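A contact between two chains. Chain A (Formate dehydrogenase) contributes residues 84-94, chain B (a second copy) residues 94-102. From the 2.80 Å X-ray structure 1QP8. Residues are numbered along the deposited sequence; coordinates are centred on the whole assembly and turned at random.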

ATOM      1  N   ASP A  84      10.598  -6.124   7.928  1.00 43.35           N
ATOM      2  CA  ASP A  84       9.544  -5.129   7.925  1.00 43.35           C
ATOM      3  C   ASP A  84       9.716  -4.110   6.819  1.00 43.35           C
ATOM      4  O   ASP A  84       8.801  -3.904   6.025  1.00 43.35           O
ATOM      5  N   ALA A  85      10.886  -3.488   6.743  1.00 40.45           N
ATOM      6  CA  ALA A  85      11.144  -2.477   5.717  1.00 40.45           C
ATOM      7  C   ALA A  85      10.790  -2.984   4.322  1.00 40.45           C
ATOM      8  O   ALA A  85       9.975  -2.388   3.616  1.00 40.45           O
ATOM      9  N   VAL A  86      11.418  -4.085   3.931  1.00 41.32           N
ATOM     10  CA  VAL A  86      11.180  -4.684   2.630  1.00 41.32           C
ATOM     11  C   VAL A  86       9.705  -5.057   2.471  1.00 41.32           C
ATOM     12  O   VAL A  86       9.136  -4.969   1.377  1.00 41.32           O
ATOM     13  N   ALA A  87       9.093  -5.486   3.570  1.00 41.55           N
ATOM     14  CA  ALA A  87       7.689  -5.860   3.552  1.00 41.55           C
ATOM     15  C   ALA A  87       6.829  -4.684   3.084  1.00 41.55           C
ATOM     16  O   ALA A  87       6.151  -4.787   2.060  1.00 41.55           O
ATOM     17  N   GLU A  88       6.858  -3.567   3.814  1.00 39.24           N
ATOM     18  CA  GLU A  88       6.057  -2.408   3.419  1.00 39.24           C
ATOM     19  C   GLU A  88       6.388  -1.948   2.007  1.00 39.24           C
ATOM     20  O   GLU A  88       5.517  -1.464   1.278  1.00 39.24           O
ATOM     21  N   PHE A  89       7.647  -2.088   1.617  1.00 35.81           N
ATOM     22  CA  PHE A  89       8.033  -1.658   0.291  1.00 35.81           C
ATOM     23  C   PHE A  89       7.325  -2.487  -0.783  1.00 35.81           C
ATOM     24  O   PHE A  89       6.903  -1.956  -1.812  1.00 35.81           O
ATOM     25  N   ALA A  90       7.192  -3.789  -0.549  1.00 39.66           N
ATOM     26  CA  ALA A  90       6.536  -4.659  -1.514  1.00 39.66           C
ATOM     27  C   ALA A  90       5.062  -4.295  -1.646  1.00 39.66           C
ATOM     28  O   ALA A  90       4.502  -4.327  -2.741  1.00 39.66           O
ATOM     29  N   LEU A  91       4.430  -3.949  -0.533  1.00 32.90           N
ATOM     30  CA  LEU A  91       3.033  -3.591  -0.584  1.00 32.90           C
ATOM     31  C   LEU A  91       2.869  -2.342  -1.417  1.00 32.90           C
ATOM     32  O   LEU A  91       1.953  -2.252  -2.248  1.00 32.90           O
ATOM     33  N   ALA A  92       3.755  -1.374  -1.201  1.00 37.11           N
ATOM     34  CA  ALA A  92       3.718  -0.125  -1.950  1.00 37.11           C
ATOM     35  C   ALA A  92       3.925  -0.462  -3.410  1.00 37.11           C
ATOM     36  O   ALA A  92       3.192  -0.003  -4.281  1.00 37.11           O
ATOM     37  N   LEU A  93       4.932  -1.280  -3.671  1.00 31.98           N
ATOM     38  CA  LEU A  93       5.221  -1.688  -5.036  1.00 31.98           C
ATOM     39  C   LEU A  93       4.022  -2.342  -5.682  1.00 31.98           C
ATOM     40  O   LEU A  93       3.850  -2.274  -6.893  1.00 31.98           O
ATOM     41  N   LEU A  94       3.190  -2.978  -4.876  1.00 38.91           N
ATOM     42  CA  LEU A  94       2.016  -3.645  -5.395  1.00 38.91           C
ATOM     43  C   LEU A  94       0.841  -2.692  -5.592  1.00 38.91           C
ATOM     44  O   LEU A  94       0.296  -2.571  -6.692  1.00 38.91           O
TER
ATOM     45  N   LEU B  94      -1.361   6.346  -0.117  1.00 29.73           N
ATOM     46  CA  LEU B  94      -0.349   6.711   0.861  1.00 29.73           C
ATOM     47  C   LEU B  94       1.001   6.104   0.559  1.00 29.73           C
ATOM     48  O   LEU B  94       2.001   6.811   0.475  1.00 29.73           O
ATOM     49  N   LEU B  95       1.044   4.794   0.397  1.00 39.21           N
ATOM     50  CA  LEU B  95       2.313   4.137   0.128  1.00 39.21           C
ATOM     51  C   LEU B  95       3.005   4.515  -1.180  1.00 39.21           C
ATOM     52  O   LEU B  95       4.233   4.538  -1.229  1.00 39.21           O
ATOM     53  N   ALA B  96       2.242   4.804  -2.233  1.00 46.09           N
ATOM     54  CA  ALA B  96       2.844   5.153  -3.519  1.00 46.09           C
ATOM     55  C   ALA B  96       3.847   6.281  -3.362  1.00 46.09           C
ATOM     56  O   ALA B  96       4.998   6.157  -3.785  1.00 46.09           O
ATOM     57  N   PRO B  97       3.416   7.409  -2.780  1.00 34.52           N
ATOM     58  CA  PRO B  97       4.347   8.516  -2.600  1.00 34.52           C
ATOM     59  C   PRO B  97       5.190   8.335  -1.345  1.00 34.52           C
ATOM     60  O   PRO B  97       6.349   8.732  -1.309  1.00 34.52           O
ATOM     61  N   TYR B  98       4.616   7.728  -0.316  1.00 34.03           N
ATOM     62  CA  TYR B  98       5.352   7.530   0.939  1.00 34.03           C
ATOM     63  C   TYR B  98       6.609   6.684   0.764  1.00 34.03           C
ATOM     64  O   TYR B  98       7.698   7.111   1.114  1.00 34.03           O
ATOM     65  N   LYS B  99       6.463   5.472   0.242  1.00 40.60           N
ATOM     66  CA  LYS B  99       7.631   4.629   0.059  1.00 40.60           C
ATOM     67  C   LYS B  99       8.422   5.070  -1.164  1.00 40.60           C
ATOM     68  O   LYS B  99       9.310   4.358  -1.633  1.00 40.60           O
ATOM     69  N   ARG B 100       8.091   6.263  -1.659  1.00 43.37           N
ATOM     70  CA  ARG B 100       8.765   6.876  -2.806  1.00 43.37           C
ATOM     71  C   ARG B 100       8.733   6.012  -4.074  1.00 43.37           C
ATOM     72  O   ARG B 100       9.647   6.069  -4.890  1.00 43.37           O
ATOM     73  N   ILE B 101       7.692   5.212  -4.245  1.00 41.45           N
ATOM     74  CA  ILE B 101       7.602   4.369  -5.429  1.00 41.45           C
ATOM     75  C   ILE B 101       7.468   5.237  -6.689  1.00 41.45           C
ATOM     76  O   ILE B 101       8.223   5.085  -7.656  1.00 41.45           O
ATOM     77  N   ILE B 102       6.505   6.152  -6.681  1.00 40.85           N
ATOM     78  CA  ILE B 102       6.285   7.002  -7.839  1.00 40.85           C
ATOM     79  C   ILE B 102       7.536   7.772  -8.210  1.00 40.85           C
ATOM     80  O   ILE B 102       7.934   7.787  -9.376  1.00 40.85           O
TER

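The contact pairs an unbroken helical stretch of chain A, residues 84-94, with a segment of chain B in which one helix ends near Tyr98(B) and another starts at Ile101(B). The two helix axes, 84-94 and 94-98, approach to 8.3 Å with an angle of 110° between their N-to-C directions. The backbones come nearest where the helix of chain A presents an alanine: the CA atoms of Ala92(A) and Leu95(B) lie 4.9 Å apart, and together the stretches bury 438 Å².

Ala92(A) points toward chain B and is touched by three of its residues. Its CB lies 3.6 Å from CB of Leu95(B), 3.6 Å from CG of Lys99(B) and 3.5 Å from CG1 of Ile101(B), so the methyl group sits among side chains that all point back toward chain A. Leu95(B), with chi1 m and chi2 t, also extends CD1 to within 4.1 Å of CB of Leu91(A). Ile101(B), m at both chi angles, fills the space between Ala92(A) and Phe89(A). Its CD1 lies over one face of the phenyl ring, 3.9 Å from the centroid and 24° off the ring normal, a CH-pi contact in which CD1 comes 3.5 Å from CZ of Phe89(A). Ile101(B) also meets Leu93(A), its CG2 4.0 Å from CD2 of that leucine; Leu93(A) starts out pointing away, but its end comes nearer.

The polar centre of the contact is a salt bridge. Lys99(B) has the largest area covered by the other stretch, 95 Å², and its chain runs m, m, m and then t, passing alongside the Phe89(A) ring, with CE 3.8 Å from CD1 of that residue. The ammonium group thereby reaches the carboxylate of Glu88(A), and NZ of Lys99(B) donates a hydrogen bond to OE1 of Glu88(A) at 2.6 Å. Glu88(A) points toward chain B with an unusual chi1 of 1°, between wells, followed by chi2 t. Both of its carboxylate oxygens, and the lysine NZ, have further hydrogen-bond partners elsewhere in the structure, so this buried pair of charges does not depend on its mutual bond alone.

Backbone acceptors on chain A are largely spent within the helix: O of Ala85(A) accepts from N of Phe89(A) at 3.1 Å, and O of Glu88(A) from N of Ala92(A) at 3.0 Å. On chain B, N of Lys99(B) donates to O of Leu95(B) at 2.8 Å. The carbonyl O of Lys99(B) lies 3.3 Å from CE1 of Phe89(A), oblique to the ring of that residue, whose chi1 is t.

Arg100(B), at the N-cap position, turns its end away from chain A and serves its own chain: NE donates to O of Pro97(B) at 3.2 Å, with a weak second bond from NH2 to O of Pro97(B) at 3.4 Å. The hydroxyl of Tyr98(B) and OD1 of Asp84(A) are satisfied elsewhere in the structure.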

ATOM      1  CB  ASP A  84       9.462  -4.451   9.281  1.00 52.92           C
ATOM      2  CG  ASP A  84       9.126  -5.431  10.383  1.00 52.92           C
ATOM      3  OD1 ASP A  84       8.051  -6.069  10.311  1.00 52.92           O
ATOM      4  OD2 ASP A  84       9.940  -5.578  11.321  1.00 52.92           O
ATOM      5  CB  ALA A  85      12.612  -2.050   5.760  1.00 23.99           C
ATOM      6  CB  VAL A  86      12.031  -5.950   2.466  1.00 43.53           C
ATOM      7  CG1 VAL A  86      11.867  -6.518   1.062  1.00 43.53           C
ATOM      8  CG2 VAL A  86      13.479  -5.629   2.758  1.00 43.53           C
ATOM      9  CB  ALA A  87       7.252  -6.315   4.928  1.00 73.65           C
ATOM     10  CB  GLU A  88       6.249  -1.202   4.353  1.00 43.26           C
ATOM     11  CG  GLU A  88       7.230  -1.348   5.496  1.00 43.26           C
ATOM     12  CD  GLU A  88       7.383  -0.045   6.291  1.00 43.26           C
ATOM     13  OE1 GLU A  88       7.920   0.951   5.742  1.00 43.26           O
ATOM     14  OE2 GLU A  88       6.961  -0.014   7.465  1.00 43.26           O
ATOM     15  CB  PHE A  89       9.553  -1.751   0.116  1.00 35.30           C
ATOM     16  CG  PHE A  89      10.084  -0.867  -0.968  1.00 35.30           C
ATOM     17  CD1 PHE A  89      10.265   0.487  -0.746  1.00 35.30           C
ATOM     18  CD2 PHE A  89      10.357  -1.377  -2.229  1.00 35.30           C
ATOM     19  CE1 PHE A  89      10.713   1.336  -1.777  1.00 35.30           C
ATOM     20  CE2 PHE A  89      10.803  -0.551  -3.268  1.00 35.30           C
ATOM     21  CZ  PHE A  89      10.981   0.812  -3.041  1.00 35.30           C
ATOM     22  CB  ALA A  90       6.678  -6.107  -1.084  1.00 40.77           C
ATOM     23  CB  LEU A  91       2.493  -3.363   0.815  1.00 59.37           C
ATOM     24  CG  LEU A  91       2.377  -4.683   1.568  1.00 59.37           C
ATOM     25  CD1 LEU A  91       2.215  -4.407   3.045  1.00 59.37           C
ATOM     26  CD2 LEU A  91       1.211  -5.478   1.028  1.00 59.37           C
ATOM     27  CB  ALA A  92       4.821   0.799  -1.471  1.00 31.41           C
ATOM     28  CB  LEU A  93       6.391  -2.668  -5.091  1.00 28.89           C
ATOM     29  CG  LEU A  93       7.731  -2.057  -5.499  1.00 28.89           C
ATOM     30  CD1 LEU A  93       8.752  -3.173  -5.705  1.00 28.89           C
ATOM     31  CD2 LEU A  93       7.557  -1.239  -6.784  1.00 28.89           C
ATOM     32  CB  LEU A  94       1.618  -4.768  -4.444  1.00 48.97           C
ATOM     33  CG  LEU A  94       0.237  -5.387  -4.653  1.00 48.97           C
ATOM     34  CD1 LEU A  94       0.163  -6.021  -6.035  1.00 48.97           C
ATOM     35  CD2 LEU A  94      -0.023  -6.418  -3.552  1.00 48.97           C
TER
ATOM     36  CB  LEU B  94      -0.768   6.293   2.268  1.00 48.37           C
ATOM     37  CG  LEU B  94       0.372   6.265   3.296  1.00 48.37           C
ATOM     38  CD1 LEU B  94       0.903   7.663   3.577  1.00 48.37           C
ATOM     39  CD2 LEU B  94      -0.139   5.643   4.566  1.00 48.37           C
ATOM     40  CB  LEU B  95       2.144   2.623   0.179  1.00 45.90           C
ATOM     41  CG  LEU B  95       1.403   2.066   1.390  1.00 45.90           C
ATOM     42  CD1 LEU B  95       1.551   0.565   1.350  1.00 45.90           C
ATOM     43  CD2 LEU B  95       1.952   2.622   2.697  1.00 45.90           C
ATOM     44  CB  ALA B  96       1.773   5.543  -4.523  1.00 29.77           C
ATOM     45  CB  PRO B  97       3.428   9.726  -2.520  1.00 30.75           C
ATOM     46  CG  PRO B  97       2.199   9.162  -1.872  1.00 30.75           C
ATOM     47  CD  PRO B  97       2.024   7.862  -2.590  1.00 30.75           C
ATOM     48  CB  TYR B  98       4.467   6.868   1.992  1.00 29.17           C
ATOM     49  CG  TYR B  98       5.024   6.956   3.398  1.00 29.17           C
ATOM     50  CD1 TYR B  98       4.850   8.112   4.171  1.00 29.17           C
ATOM     51  CD2 TYR B  98       5.716   5.889   3.957  1.00 29.17           C
ATOM     52  CE1 TYR B  98       5.349   8.193   5.462  1.00 29.17           C
ATOM     53  CE2 TYR B  98       6.226   5.961   5.246  1.00 29.17           C
ATOM     54  CZ  TYR B  98       6.039   7.113   5.991  1.00 29.17           C
ATOM     55  OH  TYR B  98       6.565   7.182   7.264  1.00 29.17           O
ATOM     56  CB  LYS B  99       7.232   3.154  -0.054  1.00 43.88           C
ATOM     57  CG  LYS B  99       6.506   2.618   1.184  1.00 43.88           C
ATOM     58  CD  LYS B  99       7.353   2.656   2.461  1.00 43.88           C
ATOM     59  CE  LYS B  99       8.545   1.717   2.366  1.00 43.88           C
ATOM     60  NZ  LYS B  99       9.317   1.601   3.641  1.00 43.88           N
ATOM     61  CB  ARG B 100      10.227   7.174  -2.460  1.00 50.75           C
ATOM     62  CG  ARG B 100      10.514   7.561  -1.017  1.00 50.75           C
ATOM     63  CD  ARG B 100      10.629   9.060  -0.795  1.00 50.75           C
ATOM     64  NE  ARG B 100       9.344   9.662  -0.463  1.00 50.75           N
ATOM     65  CZ  ARG B 100       9.127  10.454   0.587  1.00 50.75           C
ATOM     66  NH1 ARG B 100      10.119  10.751   1.421  1.00 50.75           N
ATOM     67  NH2 ARG B 100       7.915  10.948   0.811  1.00 50.75           N
ATOM     68  CB  ILE B 101       6.372   3.414  -5.343  1.00 28.76           C
ATOM     69  CG1 ILE B 101       6.421   2.601  -4.037  1.00 28.76           C
ATOM     70  CG2 ILE B 101       6.309   2.512  -6.582  1.00 28.76           C
ATOM     71  CD1 ILE B 101       7.679   1.799  -3.832  1.00 28.76           C
ATOM     72  CB  ILE B 102       5.165   8.000  -7.590  1.00 24.49           C
ATOM     73  CG1 ILE B 102       3.848   7.261  -7.380  1.00 24.49           C
ATOM     74  CG2 ILE B 102       5.013   8.908  -8.771  1.00 24.49           C
ATOM     75  CD1 ILE B 102       2.697   8.185  -6.982  1.00 24.49           C
TER